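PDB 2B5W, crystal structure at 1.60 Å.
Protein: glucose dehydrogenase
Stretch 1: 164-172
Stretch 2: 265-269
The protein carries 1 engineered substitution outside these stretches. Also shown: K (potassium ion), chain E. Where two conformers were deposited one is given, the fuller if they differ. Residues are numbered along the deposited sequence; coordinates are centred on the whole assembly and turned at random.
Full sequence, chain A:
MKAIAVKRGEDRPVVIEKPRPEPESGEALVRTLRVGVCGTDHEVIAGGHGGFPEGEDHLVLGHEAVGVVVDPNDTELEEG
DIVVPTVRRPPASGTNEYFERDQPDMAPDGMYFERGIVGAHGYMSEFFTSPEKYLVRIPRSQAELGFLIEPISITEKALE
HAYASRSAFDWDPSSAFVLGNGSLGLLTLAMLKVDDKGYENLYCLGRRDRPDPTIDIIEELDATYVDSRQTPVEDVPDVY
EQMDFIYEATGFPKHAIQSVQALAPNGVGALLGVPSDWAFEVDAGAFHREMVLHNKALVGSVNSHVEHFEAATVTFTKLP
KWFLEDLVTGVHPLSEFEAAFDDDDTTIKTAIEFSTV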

# COMPACT_ATOMS: atom_id res chain seq x y z
N ALA A 164 6.51 3.78 4.95
CA ALA A 164 5.63 4.96 4.96
C ALA A 164 4.17 4.54 5.04
O ALA A 164 3.35 5.20 5.71
CB ALA A 164 5.88 5.85 3.74
N SER A 165 3.81 3.46 4.34
CA SER A 165 2.44 2.97 4.36
C SER A 165 1.94 2.58 5.73
O SER A 165 0.71 2.48 5.90
CB SER A 165 2.21 1.80 3.39
OG SER A 165 2.67 0.57 3.96
N ARG A 166 2.85 2.28 6.66
CA ARG A 166 2.50 1.84 8.02
C ARG A 166 2.64 3.00 9.03
O ARG A 166 2.51 2.80 10.23
CB ARG A 166 3.45 0.69 8.46
CG ARG A 166 3.54 -0.52 7.54
CD ARG A 166 2.23 -1.31 7.38
NE ARG A 166 1.29 -0.57 6.52
CZ ARG A 166 -0.02 -0.78 6.53
NH1 ARG A 166 -0.82 -0.01 5.78
NH2 ARG A 166 -0.55 -1.72 7.30
N SER A 167 2.92 4.21 8.56
CA SER A 167 3.29 5.32 9.45
C SER A 167 2.13 6.00 10.17
O SER A 167 2.39 6.84 11.04
CB SER A 167 4.14 6.36 8.71
OG SER A 167 3.43 7.02 7.66
N ALA A 168 0.91 5.66 9.81
CA ALA A 168 -0.28 6.23 10.46
C ALA A 168 -0.62 5.52 11.78
O ALA A 168 -1.50 5.98 12.51
CB ALA A 168 -1.47 6.25 9.51
N PHE A 169 0.06 4.42 12.08
CA PHE A 169 -0.16 3.71 13.35
C PHE A 169 1.20 3.31 13.95
O PHE A 169 2.25 3.53 13.37
CB PHE A 169 -1.15 2.56 13.18
CG PHE A 169 -0.61 1.39 12.41
CD1 PHE A 169 -0.51 1.45 11.02
CD2 PHE A 169 -0.24 0.21 13.07
CE1 PHE A 169 -0.01 0.36 10.29
CE2 PHE A 169 0.23 -0.87 12.36
CZ PHE A 169 0.37 -0.81 10.98
N ASP A 170 1.17 2.74 15.15
CA ASP A 170 2.37 2.27 15.82
C ASP A 170 2.64 0.84 15.35
O ASP A 170 2.04 -0.13 15.84
CB ASP A 170 2.21 2.34 17.35
CG ASP A 170 3.49 1.98 18.10
OD1 ASP A 170 4.56 1.86 17.44
OD2 ASP A 170 3.53 1.79 19.34
N TRP A 171 3.51 0.72 14.35
CA TRP A 171 3.84 -0.57 13.77
C TRP A 171 5.23 -0.93 14.30
O TRP A 171 6.19 -0.17 14.17
CB TRP A 171 3.88 -0.45 12.25
CG TRP A 171 4.06 -1.74 11.47
CD1 TRP A 171 3.29 -2.88 11.54
CD2 TRP A 171 5.05 -1.99 10.48
NE1 TRP A 171 3.77 -3.82 10.66
CE2 TRP A 171 4.84 -3.29 9.98
CE3 TRP A 171 6.12 -1.24 9.95
CZ2 TRP A 171 5.64 -3.86 9.01
CZ3 TRP A 171 6.89 -1.79 9.01
CH2 TRP A 171 6.64 -3.09 8.53
N ASP A 172 5.32 -2.09 14.91
CA ASP A 172 6.60 -2.56 15.46
C ASP A 172 6.73 -4.05 15.06
O ASP A 172 6.35 -4.96 15.82
CB ASP A 172 6.63 -2.37 16.96
CG ASP A 172 7.89 -2.89 17.59
OD1 ASP A 172 8.92 -3.10 16.88
OD2 ASP A 172 7.93 -3.14 18.82
N PRO A 265 -1.45 -9.52 10.35
CA PRO A 265 -2.33 -8.35 10.37
C PRO A 265 -1.50 -7.06 10.46
O PRO A 265 -0.48 -7.01 11.18
CB PRO A 265 -3.15 -8.55 11.63
CG PRO A 265 -3.25 -10.05 11.70
CD PRO A 265 -1.85 -10.50 11.37
N ASN A 266 -1.91 -6.06 9.68
CA ASN A 266 -1.29 -4.74 9.68
C ASN A 266 0.06 -4.73 8.95
O ASN A 266 0.72 -3.71 8.95
CB ASN A 266 -1.16 -4.15 11.09
CG ASN A 266 -2.43 -4.27 11.88
OD1 ASN A 266 -3.52 -4.20 11.31
ND2 ASN A 266 -2.31 -4.50 13.18
N GLY A 267 0.42 -5.83 8.33
CA GLY A 267 1.70 -5.92 7.62
C GLY A 267 1.67 -5.25 6.24
O GLY A 267 0.62 -4.85 5.72
N VAL A 268 2.83 -5.16 5.63
CA VAL A 268 2.97 -4.66 4.29
C VAL A 268 3.91 -5.55 3.46
O VAL A 268 4.91 -6.04 3.96
CB VAL A 268 3.43 -3.20 4.27
CG1 VAL A 268 4.73 -2.97 5.04
CG2 VAL A 268 3.57 -2.66 2.84
N GLY A 269 3.56 -5.74 2.19
CA GLY A 269 4.44 -6.31 1.22
C GLY A 269 4.95 -5.28 0.25
O GLY A 269 4.17 -4.50 -0.31
K K E . 10.87 -4.93 16.32

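One directional bond and a modest apolar patch join these two stretches, whose touching residues are at least 95 apart in sequence and which bury 278 Å² between them, both sides summed. The polar link is a single hydrogen bond: NH2 of Arg 166 donates to the backbone O of Asn 266 at 2.9 Å, with an N-H...O angle of 163°. The carbonyl lies at the edge of the guanidinium, near its plane, where an arginine N-H can point straight at it. Because the acceptor belongs to the main chain, the bond reads the path of the corner at Asn 266 rather than its side chain.

Getting the guanidinium there takes a folded arginine (m, m, p through chi3), and its own stretch steadies it. NE donates to OG of Ser 165 at 3.1 Å, and NH1 makes a weak hydrogen bond to the O of Ser 165 at 2.9 Å. The rule is economical: its sequence neighbour holds NE and NH1, while NH2 reaches across and is also bonded elsewhere in the structure. Two successive type I turns, Ala 164 to Ser 167 and Arg 166 to Phe 169, shape the backbone that carries it. The first is closed by Ser 167 N to Ala 164 O at 3.0 Å and reinforced by Ser 167 OG donating to the same O at 2.7 Å.

The packing contacts gather around Val 268, whose CA-to-CB bond points toward the first stretch. Its CG1 lies 3.7 Å from CG of Arg 166 and 4.0 Å from CH2 of Trp 171, while its CG2 packs 3.5 Å from OG of Ser 165. A beta-branched residue suits this strand position: its two methyls spread the contact, CG2 coming closest to Ser 165 and CG1 to Arg 166 and Trp 171. Arginine serves twice here, its methylene packing on valine while its head group bonds to the corner.

The aromatic residues complete the cover over Asn 266. Phe 169, in the p rotamer, brings CZ to 3.6 Å from the O of Asn 266, with that oxygen at the ring edge, and to 3.7 Å from its CB. Trp 171 leaves its backbone sideways, but its end comes nearer; NE1 stands 3.5 Å from the O of Asn 266, at too poor an angle for a hydrogen bond, and 4.2 Å from CA of Gly 267. Gly 267 has no side chain, so the indole meets bare backbone here; a CB would point away from the first stretch. Asn 266 adopts positive phi (75°), a conformation asparagine tolerates better than most residues, and its ND2 is satisfied elsewhere in the structure.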